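Local coordinates for protein tripeptidase (Staphylococcus aureus subsp. aureus, PDB 3RZA) that probably hydrolyses tripeptides as a metal-dependent peptidase of the M20/M25/M40 family, at residues 325-328 against 333-336. Residues are numbered along the deposited sequence; the frame is centred on the assembly and turned at random. Where two conformers were deposited one is given.
Sequences ESAR and SANT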
ATOM      1  N   GLU A 325     -23.963   6.063 -42.729  1.00 19.41           N
ATOM      2  CA  GLU A 325     -25.125   6.607 -43.495  1.00 18.55           C
ATOM      3  C   GLU A 325     -26.160   7.269 -42.569  1.00 17.72           C
ATOM      4  O   GLU A 325     -26.591   8.411 -42.830  1.00 16.26           O
ATOM      5  CB  GLU A 325     -25.802   5.512 -44.332  1.00 19.31           C
ATOM      6  CG  GLU A 325     -26.944   6.022 -45.283  1.00 26.28           C
ATOM      7  CD  GLU A 325     -27.658   4.894 -46.058  1.00 31.67           C
ATOM      8  OE1 GLU A 325     -27.135   3.764 -46.123  1.00 33.27           O
ATOM      9  OE2 GLU A 325     -28.759   5.153 -46.590  1.00 39.04           O
ATOM     10  N   SER A 326     -26.522   6.569 -41.489  1.00 20.15           N
ATOM     11  CA  SER A 326     -27.464   7.101 -40.457  1.00 17.53           C
ATOM     12  C   SER A 326     -26.956   8.428 -39.855  1.00 18.34           C
ATOM     13  O   SER A 326     -27.721   9.384 -39.707  1.00 16.79           O
ATOM     14  CB  SER A 326     -27.736   6.067 -39.362  1.00 16.91           C
ATOM     15  OG  SER A 326     -26.624   5.866 -38.458  1.00 21.86           O
ATOM     16  N   ALA A 327     -25.656   8.492 -39.599  1.00 18.17           N
ATOM     17  CA  ALA A 327     -25.011   9.700 -39.113  1.00 19.20           C
ATOM     18  C   ALA A 327     -25.070  10.860 -40.149  1.00 19.03           C
ATOM     19  O   ALA A 327     -25.469  11.975 -39.801  1.00 19.80           O
ATOM     20  CB  ALA A 327     -23.516   9.394 -38.650  1.00 12.99           C
ATOM     21  N   ARG A 328     -24.719  10.582 -41.403  1.00 21.03           N
ATOM     22  CA  ARG A 328     -24.823  11.590 -42.483  1.00 21.32           C
ATOM     23  C   ARG A 328     -26.241  12.082 -42.730  1.00 20.83           C
ATOM     24  O   ARG A 328     -26.461  13.302 -42.891  1.00 19.64           O
ATOM     25  CB  ARG A 328     -24.253  11.075 -43.800  1.00 22.26           C
ATOM     26  CG  ARG A 328     -22.741  11.017 -43.843  1.00 27.71           C
ATOM     27  CD  ARG A 328     -22.241  10.831 -45.258  1.00 33.36           C
ATOM     28  NE  ARG A 328     -22.687   9.542 -45.797  1.00 43.68           N
ATOM     29  CZ  ARG A 328     -22.056   8.357 -45.668  1.00 43.07           C
ATOM     30  NH1 ARG A 328     -20.863   8.224 -45.034  1.00 40.15           N
ATOM     31  NH2 ARG A 328     -22.629   7.280 -46.202  1.00 41.60           N
ATOM     32  N   SER A 333     -21.075  13.930 -38.035  1.00 18.07           N
ATOM     33  CA  SER A 333     -19.739  13.750 -38.650  1.00 19.47           C
ATOM     34  C   SER A 333     -19.557  12.461 -39.487  1.00 18.88           C
ATOM     35  O   SER A 333     -18.829  12.473 -40.462  1.00 22.57           O
ATOM     36  CB  SER A 333     -18.652  13.773 -37.574  1.00 19.65           C
ATOM     37  OG  SER A 333     -18.670  12.547 -36.832  1.00 23.68           O
ATOM     38  N   ALA A 334     -20.193  11.369 -39.088  1.00 18.88           N
ATOM     39  CA  ALA A 334     -20.018  10.045 -39.759  1.00 20.99           C
ATOM     40  C   ALA A 334     -18.586   9.499 -39.728  1.00 20.94           C
ATOM     41  O   ALA A 334     -18.208   8.710 -40.600  1.00 24.14           O
ATOM     42  CB  ALA A 334     -20.561  10.064 -41.224  1.00 18.92           C
ATOM     43  N   ASN A 335     -17.823   9.872 -38.696  1.00 22.41           N
ATOM     44  CA  ASN A 335     -16.448   9.412 -38.471  0.50 21.00           C
ATOM     45  C   ASN A 335     -16.433   7.973 -37.940  1.00 21.08           C
ATOM     46  O   ASN A 335     -17.407   7.527 -37.327  1.00 21.25           O
ATOM     47  CB  ASN A 335     -15.737  10.318 -37.451  0.50 19.67           C
ATOM     48  CG  ASN A 335     -15.538  11.738 -37.958  0.50 20.59           C
ATOM     49  OD1 ASN A 335     -15.379  11.963 -39.153  0.50 22.14           O
ATOM     50  ND2 ASN A 335     -15.527  12.695 -37.045  0.50 23.47           N
ATOM     51  N   THR A 336     -15.346   7.275 -38.180  1.00 17.20           N
ATOM     52  CA  THR A 336     -15.099   5.967 -37.660  1.00 19.18           C
ATOM     53  C   THR A 336     -13.796   6.082 -36.880  1.00 20.79           C
ATOM     54  O   THR A 336     -12.834   6.669 -37.386  1.00 23.23           O
ATOM     55  CB  THR A 336     -14.926   4.987 -38.791  1.00 19.48           C
ATOM     56  OG1 THR A 336     -13.876   5.439 -39.653  1.00 19.05           O
ATOM     57  CG2 THR A 336     -16.215   4.893 -39.582  1.00 18.62           C
TER
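Ala334 presses its methyl group against the last turn of helix 318-329, meeting the methyl of Ala327 and the aliphatic root of Arg328 where the chain doubles back in a helix-loop-strand connection. The loop leads from that helix into strand 336-338, which runs parallel to strand 194-209 in the large mixed sheet of this M20-family peptidase. The two alanines, their CA atoms 5.0 Å apart, are turned differently. The Ala327 methyl points at the backbone of Ala334, with its CB 3.7 Å from CA of Ala334. The methyl of Ala334 instead runs across in front of it toward Arg328, so that CB of Ala327 lies 4.0 Å from CB of Ala334. Ala334 adopts the left-handed helical conformation, within the bend that carries its methyl to the helix.

Arg328 takes part chiefly through its hydrocarbon chain. Its CG stands beside the backbone N and anti to the carbonyl carbon (chi1 -74°), which sets this methylene alongside the Ala334 methyl, with Arg328 CG 3.5 Å from Ala334 CB. The chain then bends at chi3 (-64°), and the guanidinium folds back over its own helix, where Glu325 N sits 3.8 Å off the guanidinium plane, nearer its edge than its centre. The charged end thus lies over the preceding turn, while the methylene makes the closest apolar approach to the loop.

NE2 of Gln324 donates a hydrogen bond to O of Ala334, tying the loop to the same helix, and Asn335 pairs through its backbone with Thr194 at the sheet. Ser326 turns to another neighbour, helix 374-393, where Gln383 NE2 bonds to its OG. Within the loop, N of Asn335 makes a weak hydrogen bond to OG of Ser333, 3.4 Å long and 161° at the hydrogen.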